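Local coordinates for insecticidal crystal protein Cry7Cal (Bacillus thuringiensis, PDB 5ZI1), which acts as an insecticidal delta-endotoxin active against the locust Locusta migratoria manilensis, probably by binding a receptor on the host cell and damaging its membrane, at residues H189-Y194 / D228-F233; K156-F161 / D173-E178; G534-S539 / I590-I595. All coordinates share one frame; numbering follows the deposited sequence.

Interaction 1: residues H189-Y194 / D228-F233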
loop_
_atom_site.group_PDB
_atom_site.type_symbol
_atom_site.label_atom_id
_atom_site.label_comp_id
_atom_site.label_asym_id
_atom_site.label_seq_id
_atom_site.Cartn_x
_atom_site.Cartn_y
_atom_site.Cartn_z
ATOM N N HIS A 189 -7.977 -14.328 -5.510
ATOM C CA HIS A 189 -8.103 -14.955 -4.205
ATOM C C HIS A 189 -7.795 -13.961 -3.080
ATOM O O HIS A 189 -8.552 -13.856 -2.109
ATOM C CB HIS A 189 -7.188 -16.178 -4.126
ATOM C CG HIS A 189 -7.330 -16.932 -2.848
ATOM N ND1 HIS A 189 -8.273 -17.923 -2.672
ATOM C CD2 HIS A 189 -6.681 -16.811 -1.664
ATOM C CE1 HIS A 189 -8.183 -18.395 -1.441
ATOM N NE2 HIS A 189 -7.223 -17.739 -0.809
ATOM N N CYS A 190 -6.699 -13.199 -3.204
ATOM C CA CYS A 190 -6.323 -12.275 -2.124
ATOM C C CYS A 190 -7.370 -11.187 -1.931
ATOM O O CYS A 190 -7.691 -10.822 -0.796
ATOM C CB CYS A 190 -4.958 -11.638 -2.388
ATOM S SG CYS A 190 -3.585 -12.811 -2.381
ATOM N N VAL A 191 -7.924 -10.661 -3.021
ATOM C CA VAL A 191 -8.898 -9.585 -2.880
ATOM C C VAL A 191 -10.175 -10.106 -2.242
ATOM O O VAL A 191 -10.669 -9.536 -1.266
ATOM C CB VAL A 191 -9.150 -8.913 -4.240
ATOM C CG1 VAL A 191 -10.327 -7.965 -4.167
ATOM C CG2 VAL A 191 -7.906 -8.150 -4.639
ATOM N N LYS A 192 -10.706 -11.222 -2.759
ATOM C CA LYS A 192 -11.941 -11.803 -2.236
ATOM C C LYS A 192 -11.875 -12.026 -0.726
ATOM O O LYS A 192 -12.775 -11.620 0.014
ATOM C CB LYS A 192 -12.227 -13.118 -2.964
ATOM C CG LYS A 192 -13.209 -14.064 -2.286
ATOM C CD LYS A 192 -13.250 -15.394 -3.068
ATOM C CE LYS A 192 -14.468 -16.250 -2.721
ATOM N NZ LYS A 192 -15.736 -15.524 -3.018
ATOM N N TRP A 193 -10.811 -12.665 -0.246
ATOM C CA TRP A 193 -10.733 -12.959 1.176
ATOM C C TRP A 193 -10.278 -11.768 2.012
ATOM O O TRP A 193 -10.602 -11.722 3.203
ATOM C CB TRP A 193 -9.844 -14.183 1.394
ATOM C CG TRP A 193 -10.606 -15.409 0.986
ATOM C CD1 TRP A 193 -10.625 -15.991 -0.248
ATOM C CD2 TRP A 193 -11.528 -16.150 1.790
ATOM N NE1 TRP A 193 -11.475 -17.060 -0.254
ATOM C CE2 TRP A 193 -12.042 -17.184 0.986
ATOM C CE3 TRP A 193 -11.961 -16.048 3.121
ATOM C CZ2 TRP A 193 -12.963 -18.114 1.463
ATOM C CZ3 TRP A 193 -12.876 -16.974 3.592
ATOM C CH2 TRP A 193 -13.368 -17.990 2.762
ATOM N N TYR A 194 -9.583 -10.787 1.422
ATOM C CA TYR A 194 -9.402 -9.511 2.115
ATOM C C TYR A 194 -10.750 -8.870 2.404
ATOM O O TYR A 194 -11.019 -8.425 3.529
ATOM C CB TYR A 194 -8.539 -8.549 1.290
ATOM C CG TYR A 194 -8.474 -7.146 1.901
ATOM C CD1 TYR A 194 -7.646 -6.889 2.977
ATOM C CD2 TYR A 194 -9.259 -6.101 1.413
ATOM C CE1 TYR A 194 -7.595 -5.635 3.575
ATOM C CE2 TYR A 194 -9.209 -4.824 1.987
ATOM C CZ TYR A 194 -8.373 -4.605 3.080
ATOM O OH TYR A 194 -8.280 -3.369 3.692
ATOM N N ASP A 228 -0.228 -4.988 -0.474
ATOM C CA ASP A 228 0.962 -4.351 -1.023
ATOM C C ASP A 228 1.757 -5.294 -1.917
ATOM O O ASP A 228 2.598 -4.833 -2.690
ATOM C CB ASP A 228 1.847 -3.811 0.116
ATOM C CG ASP A 228 1.241 -2.584 0.807
ATOM O OD1 ASP A 228 0.297 -1.974 0.249
ATOM O OD2 ASP A 228 1.717 -2.204 1.910
ATOM N N LEU A 229 1.526 -6.602 -1.814
ATOM C CA LEU A 229 2.131 -7.552 -2.744
ATOM C C LEU A 229 1.508 -7.476 -4.133
ATOM O O LEU A 229 2.205 -7.705 -5.121
ATOM C CB LEU A 229 1.979 -8.981 -2.228
ATOM C CG LEU A 229 2.838 -9.483 -1.073
ATOM C CD1 LEU A 229 2.424 -10.935 -0.786
ATOM C CD2 LEU A 229 4.329 -9.380 -1.385
ATOM N N LEU A 230 0.206 -7.170 -4.229
ATOM C CA LEU A 230 -0.559 -7.386 -5.462
ATOM C C LEU A 230 -0.152 -6.480 -6.622
ATOM O O LEU A 230 -0.214 -6.922 -7.775
ATOM C CB LEU A 230 -2.062 -7.240 -5.200
ATOM C CG LEU A 230 -2.611 -8.201 -4.138
ATOM C CD1 LEU A 230 -4.102 -8.028 -3.930
ATOM C CD2 LEU A 230 -2.291 -9.646 -4.482
ATOM N N PRO A 231 0.277 -5.232 -6.397
ATOM C CA PRO A 231 0.769 -4.434 -7.540
ATOM C C PRO A 231 2.009 -5.021 -8.193
ATOM O O PRO A 231 2.262 -4.756 -9.368
ATOM C CB PRO A 231 1.060 -3.062 -6.924
ATOM C CG PRO A 231 0.263 -3.027 -5.661
ATOM C CD PRO A 231 0.193 -4.424 -5.164
ATOM N N LEU A 232 2.798 -5.809 -7.470
ATOM C CA LEU A 232 3.995 -6.383 -8.064
ATOM C C LEU A 232 3.681 -7.523 -9.013
ATOM O O LEU A 232 4.451 -7.756 -9.953
ATOM C CB LEU A 232 4.933 -6.873 -6.969
ATOM C CG LEU A 232 5.487 -5.727 -6.121
ATOM C CD1 LEU A 232 6.065 -6.234 -4.813
ATOM C CD2 LEU A 232 6.534 -5.003 -6.920
ATOM N N PHE A 233 2.586 -8.249 -8.773
ATOM C CA PHE A 233 2.287 -9.454 -9.546
ATOM C C PHE A 233 2.363 -9.246 -11.058
ATOM O O PHE A 233 3.099 -9.996 -11.717
ATOM C CB PHE A 233 0.918 -10.015 -9.123
ATOM C CG PHE A 233 0.919 -10.667 -7.743
ATOM C CD1 PHE A 233 2.042 -10.624 -6.937
ATOM C CD2 PHE A 233 -0.206 -11.324 -7.274
ATOM C CE1 PHE A 233 2.037 -11.213 -5.689
ATOM C CE2 PHE A 233 -0.216 -11.929 -6.043
ATOM C CZ PHE A 233 0.902 -11.868 -5.238
#

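Interaction 2: residues K156-F161 / D173-E178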
loop_
_atom_site.group_PDB
_atom_site.type_symbol
_atom_site.label_atom_id
_atom_site.label_comp_id
_atom_site.label_asym_id
_atom_site.label_seq_id
_atom_site.Cartn_x
_atom_site.Cartn_y
_atom_site.Cartn_z
ATOM N N LYS A 156 8.994 -15.984 -13.408
ATOM C CA LYS A 156 9.752 -15.016 -14.192
ATOM C C LYS A 156 11.093 -15.588 -14.634
ATOM O O LYS A 156 11.569 -15.291 -15.735
ATOM C CB LYS A 156 9.962 -13.732 -13.381
ATOM C CG LYS A 156 10.802 -12.672 -14.087
ATOM C CD LYS A 156 10.882 -11.374 -13.274
ATOM C CE LYS A 156 11.897 -10.403 -13.865
ATOM N NZ LYS A 156 11.710 -9.007 -13.387
ATOM N N ASN A 157 11.718 -16.416 -13.793
ATOM C CA ASN A 157 13.036 -16.941 -14.135
ATOM C C ASN A 157 13.017 -17.691 -15.473
ATOM O O ASN A 157 13.979 -17.610 -16.243
ATOM C CB ASN A 157 13.557 -17.834 -13.007
ATOM C CG ASN A 157 14.037 -17.032 -11.779
ATOM O OD1 ASN A 157 14.991 -17.425 -11.112
ATOM N ND2 ASN A 157 13.362 -15.929 -11.472
ATOM N N ALA A 158 11.923 -18.403 -15.787
ATOM C CA ALA A 158 11.876 -19.131 -17.058
ATOM C C ALA A 158 11.980 -18.176 -18.238
ATOM O O ALA A 158 12.697 -18.450 -19.213
ATOM C CB ALA A 158 10.598 -19.975 -17.169
ATOM N N GLU A 159 11.299 -17.027 -18.164
ATOM C CA GLU A 159 11.414 -16.084 -19.267
ATOM C C GLU A 159 12.785 -15.438 -19.303
ATOM O O GLU A 159 13.287 -15.120 -20.387
ATOM C CB GLU A 159 10.314 -15.013 -19.208
ATOM C CG GLU A 159 10.496 -13.969 -20.327
ATOM C CD GLU A 159 9.617 -14.305 -21.539
ATOM O OE1 GLU A 159 8.752 -15.203 -21.413
ATOM O OE2 GLU A 159 9.816 -13.736 -22.645
ATOM N N LEU A 160 13.412 -15.253 -18.140
ATOM C CA LEU A 160 14.723 -14.625 -18.140
ATOM C C LEU A 160 15.802 -15.578 -18.631
ATOM O O LEU A 160 16.660 -15.194 -19.437
ATOM C CB LEU A 160 15.079 -14.122 -16.742
ATOM C CG LEU A 160 14.275 -12.966 -16.152
ATOM C CD1 LEU A 160 14.591 -12.872 -14.672
ATOM C CD2 LEU A 160 14.602 -11.675 -16.860
ATOM N N PHE A 161 15.788 -16.816 -18.152
ATOM C CA PHE A 161 16.918 -17.704 -18.346
ATOM C C PHE A 161 16.580 -18.986 -19.104
ATOM O O PHE A 161 17.510 -19.718 -19.471
ATOM C CB PHE A 161 17.546 -18.070 -16.990
ATOM C CG PHE A 161 17.720 -16.890 -16.035
ATOM C CD1 PHE A 161 18.509 -15.794 -16.379
ATOM C CD2 PHE A 161 17.127 -16.908 -14.773
ATOM C CE1 PHE A 161 18.678 -14.733 -15.497
ATOM C CE2 PHE A 161 17.298 -15.847 -13.877
ATOM C CZ PHE A 161 18.068 -14.760 -14.238
ATOM N N ASP A 173 6.979 -20.293 -23.587
ATOM C CA ASP A 173 5.659 -19.692 -23.786
ATOM C C ASP A 173 4.617 -20.298 -22.861
ATOM O O ASP A 173 3.669 -19.608 -22.466
ATOM C CB ASP A 173 5.201 -19.849 -25.236
ATOM C CG ASP A 173 5.943 -18.925 -26.199
ATOM O OD1 ASP A 173 6.737 -18.065 -25.753
ATOM O OD2 ASP A 173 5.698 -19.039 -27.416
ATOM N N LEU A 174 4.746 -21.585 -22.535
ATOM C CA LEU A 174 3.804 -22.202 -21.609
ATOM C C LEU A 174 3.925 -21.576 -20.225
ATOM O O LEU A 174 2.923 -21.181 -19.614
ATOM C CB LEU A 174 4.053 -23.704 -21.538
ATOM C CG LEU A 174 3.084 -24.492 -20.645
ATOM C CD1 LEU A 174 1.694 -24.572 -21.276
ATOM C CD2 LEU A 174 3.633 -25.889 -20.361
ATOM N N PHE A 175 5.158 -21.456 -19.726
ATOM C CA PHE A 175 5.388 -20.869 -18.403
ATOM C C PHE A 175 4.896 -19.429 -18.336
ATOM O O PHE A 175 4.253 -19.029 -17.356
ATOM C CB PHE A 175 6.868 -20.964 -18.061
ATOM C CG PHE A 175 7.296 -22.346 -17.650
ATOM C CD1 PHE A 175 6.644 -23.010 -16.625
ATOM C CD2 PHE A 175 8.335 -22.980 -18.293
ATOM C CE1 PHE A 175 7.035 -24.275 -16.241
ATOM C CE2 PHE A 175 8.732 -24.254 -17.920
ATOM C CZ PHE A 175 8.079 -24.904 -16.894
ATOM N N TYR A 176 5.155 -18.649 -19.390
ATOM C CA TYR A 176 4.600 -17.306 -19.496
ATOM C C TYR A 176 3.089 -17.317 -19.324
ATOM O O TYR A 176 2.544 -16.580 -18.493
ATOM C CB TYR A 176 4.983 -16.676 -20.845
ATOM C CG TYR A 176 4.501 -15.252 -20.973
ATOM C CD1 TYR A 176 5.151 -14.222 -20.294
ATOM C CD2 TYR A 176 3.377 -14.933 -21.733
ATOM C CE1 TYR A 176 4.708 -12.909 -20.377
ATOM C CE2 TYR A 176 2.923 -13.620 -21.835
ATOM C CZ TYR A 176 3.601 -12.604 -21.151
ATOM O OH TYR A 176 3.182 -11.285 -21.229
ATOM N N ASN A 177 2.392 -18.171 -20.082
ATOM C CA ASN A 177 0.932 -18.184 -20.013
ATOM C C ASN A 177 0.438 -18.714 -18.677
ATOM O O ASN A 177 -0.579 -18.245 -18.162
ATOM C CB ASN A 177 0.343 -19.010 -21.155
ATOM C CG ASN A 177 0.618 -18.395 -22.514
ATOM O OD1 ASN A 177 0.679 -17.172 -22.657
ATOM N ND2 ASN A 177 0.771 -19.240 -23.520
ATOM N N GLU A 178 1.107 -19.722 -18.123
ATOM C CA GLU A 178 0.767 -20.147 -16.774
ATOM C C GLU A 178 0.902 -18.984 -15.792
ATOM O O GLU A 178 0.007 -18.749 -14.974
ATOM C CB GLU A 178 1.651 -21.313 -16.352
ATOM C CG GLU A 178 1.336 -22.598 -17.070
ATOM C CD GLU A 178 2.247 -23.714 -16.624
ATOM O OE1 GLU A 178 2.148 -24.829 -17.202
ATOM O OE2 GLU A 178 3.055 -23.461 -15.686
#

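Interaction 3: residues G534-S539 / I590-I595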
loop_
_atom_site.group_PDB
_atom_site.type_symbol
_atom_site.label_atom_id
_atom_site.label_comp_id
_atom_site.label_asym_id
_atom_site.label_seq_id
_atom_site.Cartn_x
_atom_site.Cartn_y
_atom_site.Cartn_z
ATOM N N GLY A 534 -12.773 3.532 -27.444
ATOM C CA GLY A 534 -12.583 4.963 -27.584
ATOM C C GLY A 534 -11.161 5.322 -27.935
ATOM O O GLY A 534 -10.367 4.463 -28.332
ATOM N N VAL A 535 -10.840 6.608 -27.755
ATOM C CA VAL A 535 -9.567 7.179 -28.176
ATOM C C VAL A 535 -8.988 7.992 -27.026
ATOM O O VAL A 535 -9.688 8.811 -26.421
ATOM C CB VAL A 535 -9.734 8.047 -29.442
ATOM C CG1 VAL A 535 -8.450 8.768 -29.768
ATOM C CG2 VAL A 535 -10.155 7.181 -30.617
ATOM N N MET A 536 -7.710 7.768 -26.731
ATOM C CA MET A 536 -7.000 8.420 -25.642
ATOM C C MET A 536 -5.852 9.253 -26.209
ATOM O O MET A 536 -5.392 9.028 -27.330
ATOM C CB MET A 536 -6.477 7.368 -24.640
ATOM C CG MET A 536 -6.104 7.900 -23.257
ATOM S SD MET A 536 -5.514 6.599 -22.125
ATOM C CE MET A 536 -7.022 5.636 -21.911
ATOM N N SER A 537 -5.377 10.214 -25.419
ATOM C CA SER A 537 -4.293 11.083 -25.850
ATOM C C SER A 537 -3.529 11.594 -24.634
ATOM O O SER A 537 -4.094 11.745 -23.544
ATOM C CB SER A 537 -4.814 12.267 -26.667
ATOM O OG SER A 537 -3.765 13.169 -26.966
ATOM N N PHE A 538 -2.240 11.880 -24.834
ATOM C CA PHE A 538 -1.388 12.304 -23.736
ATOM C C PHE A 538 -0.427 13.383 -24.221
ATOM O O PHE A 538 0.002 13.377 -25.379
ATOM C CB PHE A 538 -0.625 11.112 -23.137
ATOM C CG PHE A 538 -0.086 11.372 -21.762
ATOM C CD1 PHE A 538 -0.874 11.156 -20.642
ATOM C CD2 PHE A 538 1.203 11.843 -21.587
ATOM C CE1 PHE A 538 -0.386 11.403 -19.372
ATOM C CE2 PHE A 538 1.698 12.090 -20.322
ATOM C CZ PHE A 538 0.904 11.870 -19.215
ATOM N N SER A 539 -0.113 14.326 -23.330
ATOM C CA SER A 539 0.760 15.435 -23.690
ATOM C C SER A 539 2.069 14.913 -24.252
ATOM O O SER A 539 2.552 13.847 -23.866
ATOM C CB SER A 539 1.054 16.317 -22.477
ATOM O OG SER A 539 -0.097 17.046 -22.091
ATOM N N ILE A 590 -14.251 4.230 -18.261
ATOM C CA ILE A 590 -12.819 3.988 -18.399
ATOM C C ILE A 590 -12.183 4.128 -17.026
ATOM O O ILE A 590 -12.484 5.068 -16.280
ATOM C CB ILE A 590 -12.157 4.969 -19.394
ATOM C CG1 ILE A 590 -12.761 4.834 -20.791
ATOM C CG2 ILE A 590 -10.659 4.760 -19.454
ATOM C CD1 ILE A 590 -13.615 6.000 -21.154
ATOM N N TYR A 591 -11.303 3.193 -16.690
ATOM C CA TYR A 591 -10.546 3.245 -15.452
ATOM C C TYR A 591 -9.078 3.404 -15.798
ATOM O O TYR A 591 -8.565 2.692 -16.665
ATOM C CB TYR A 591 -10.761 1.983 -14.618
ATOM C CG TYR A 591 -12.204 1.700 -14.315
ATOM C CD1 TYR A 591 -12.971 0.911 -15.173
ATOM C CD2 TYR A 591 -12.809 2.220 -13.166
ATOM C CE1 TYR A 591 -14.293 0.652 -14.907
ATOM C CE2 TYR A 591 -14.137 1.953 -12.880
ATOM C CZ TYR A 591 -14.872 1.168 -13.748
ATOM O OH TYR A 591 -16.198 0.911 -13.472
ATOM N N ILE A 592 -8.413 4.349 -15.142
ATOM C CA ILE A 592 -6.997 4.602 -15.344
ATOM C C ILE A 592 -6.296 4.220 -14.053
ATOM O O ILE A 592 -6.588 4.781 -12.991
ATOM C CB ILE A 592 -6.712 6.068 -15.705
ATOM C CG1 ILE A 592 -7.570 6.533 -16.886
ATOM C CG2 ILE A 592 -5.212 6.286 -15.949
ATOM C CD1 ILE A 592 -7.218 5.896 -18.220
ATOM N N ASP A 593 -5.382 3.267 -14.139
ATOM C CA ASP A 593 -4.648 2.833 -12.967
ATOM C C ASP A 593 -3.288 3.528 -12.944
ATOM O O ASP A 593 -3.119 4.530 -12.242
ATOM C CB ASP A 593 -4.537 1.305 -12.972
ATOM C CG ASP A 593 -3.583 0.777 -11.923
ATOM O OD1 ASP A 593 -3.419 1.438 -10.873
ATOM O OD2 ASP A 593 -2.982 -0.302 -12.161
ATOM N N LYS A 594 -2.328 3.041 -13.729
ATOM C CA LYS A 594 -0.978 3.578 -13.734
ATOM C C LYS A 594 -0.646 4.217 -15.080
ATOM O O LYS A 594 -1.195 3.850 -16.138
ATOM C CB LYS A 594 0.052 2.485 -13.428
ATOM C CG LYS A 594 -0.224 1.692 -12.161
ATOM C CD LYS A 594 -0.040 2.548 -10.881
ATOM C CE LYS A 594 -0.415 1.745 -9.619
ATOM N NZ LYS A 594 0.343 0.457 -9.514
ATOM N N ILE A 595 0.274 5.177 -15.026
ATOM C CA ILE A 595 0.851 5.792 -16.214
ATOM C C ILE A 595 2.303 5.375 -16.259
ATOM O O ILE A 595 3.043 5.594 -15.289
ATOM C CB ILE A 595 0.726 7.313 -16.184
ATOM C CG1 ILE A 595 -0.655 7.691 -15.663
ATOM C CG2 ILE A 595 0.973 7.865 -17.567
ATOM C CD1 ILE A 595 -1.732 7.329 -16.635
#

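Interaction 1: residues H189-Y194 / D228-F233
Leu-230 reaches across to Cys-190 and Val-191 inside the N-terminal helical bundle that is characteristic of the delta-endotoxin family, joining the long helix 169-202 to the segment that leads from helix 208-227 to the short helix 232-235. The contact is wholly apolar. Its side chains are small or branched, which suits two backbones whose nearest CA atoms, those of Cys-190 and Leu-230, lie 8.3 Å apart: the branched end of Leu-230 spans that gap. With CG beside the backbone N (chi1 -58°), the fork is aimed at the helix. Leu-230 CD1 lies 3.9 Å from Val-191 CG2 and 4.0 Å from Cys-190 CB, so it sits between two successive residues of one turn.

Other helices close round the contact. Cys-190 also rests on Val-226 of helix 208-227, while Leu-229 and Phe-233 pack on helix 141-165 and Leu-230, between them in sequence, points to helix 169-202. Within that segment the Phe-233 ring is covered on one face by Leu-230 CA, 4.2 Å above its centre. On the other branch of the fork, Leu-230 CD2 meets Cys-190 CB at 3.9 Å and Cys-190 SG at 4.0 Å.

Interaction 2: residues K156-F161 / D173-E178
Ala-158 and Glu-159 meet Phe-175 and Tyr-176 where helices 141-165 and 169-202, joined by a short turn, run in roughly opposite directions as a helical hairpin of the N-terminal bundle. In the first shell, Ala-158 CB lies 3.9 Å from Phe-175 CD2 and 4.0 Å from Phe-175 CB, approaching the ring obliquely. A single methyl suits this place, because the CA atoms of the pair are just 6.9 Å apart and the bulk is supplied by phenylalanine. Beside it, Glu-159 OE1 comes within 3.9 Å of Tyr-176 CD1, with the carboxylate and ring planes 60° apart. Its chain leaves with CG anti to the backbone N and then bends at chi2 (96°), which brings the carboxylate round to the tyrosine.

The second shell fixes these groups. Phe-117 of helix 107-127 packs edge-to-face with Phe-175 and also touches Ala-158, so the apolar pair faces the bundle. Arg-239 organises the other side: it forms salt bridges with Glu-159 OE2 and Asp-173 OD1 and a cation-pi contact with the Tyr-176 ring.

Glu-159 OE1 and Asp-173 OD1 stand 5.6 Å apart, and the shared guanidinium probably offsets their mutual repulsion. The hairpin thus combines apolar packing on its inner side with a charge network at its partly exposed side.

Interaction 3: residues G534-S539 / I590-I595
The strand bearing Met-536 and Phe-538 faces the strand bearing Ile-590, Ile-592 and Ile-595 at an axis separation of 11.2 Å, their directions 32° apart, the geometry of two sheets packed face to face in the beta sandwich of the C-terminal toxin domain. Each strand is hydrogen-bonded within its own sheet, 534-538 between 575-580 and 545-547, so side chains alone bridge the gap. Met-536 and Ile-592 reach toward each other tip to tip, the methyl CE lying 3.7 Å from Ile-592 CD1. An extended start, bent at chi3 (-67°), carries the methyl out to the isoleucine, and Met-536 CE also approaches Ile-590 CG2 at 4.5 Å. Farther along, Phe-538 CE1 lies 4.2 Å from Ile-595 CG2, the methyl approaching the ring obliquely.

Inward-facing residues normally alternate, yet Ile-592 and Ile-595 are three apart. A classic beta bulge at Asp-593 and Lys-594, opposite Arg-527, absorbs the extra residue and returns Ile-595 to the interior, while Asp-593 makes a salt bridge to Arg-527.

Val-524 and Val-526 of strand 521-530 enlarge the same oily layer. With flexible methionine, flat phenylalanine and beta-branched isoleucines meeting only through carbon, the sheets are joined by dispersion and exclusion of water.

Interactions 1 and 2 share helix 169-202 of the helical bundle, their centres about 21 Å apart, whereas interaction 3 belongs to the C-terminal beta sandwich. Interaction 1 lies nearest the middle of the chain and interaction 2 farthest from it, about 11 and 27 Å between centres. Chemistry follows place: 189-194 with 228-233 and 534-539 with 590-595 are buried and purely apolar, while 156-161 with 173-178 is partly exposed and adds carboxylates gathered round an arginine. The two buried contacts still differ, one setting a leucine against a helix, the other closing two sheets. Although in different domains, interactions 1 and 3 come within about 4 Å at their nearest atoms, without touching.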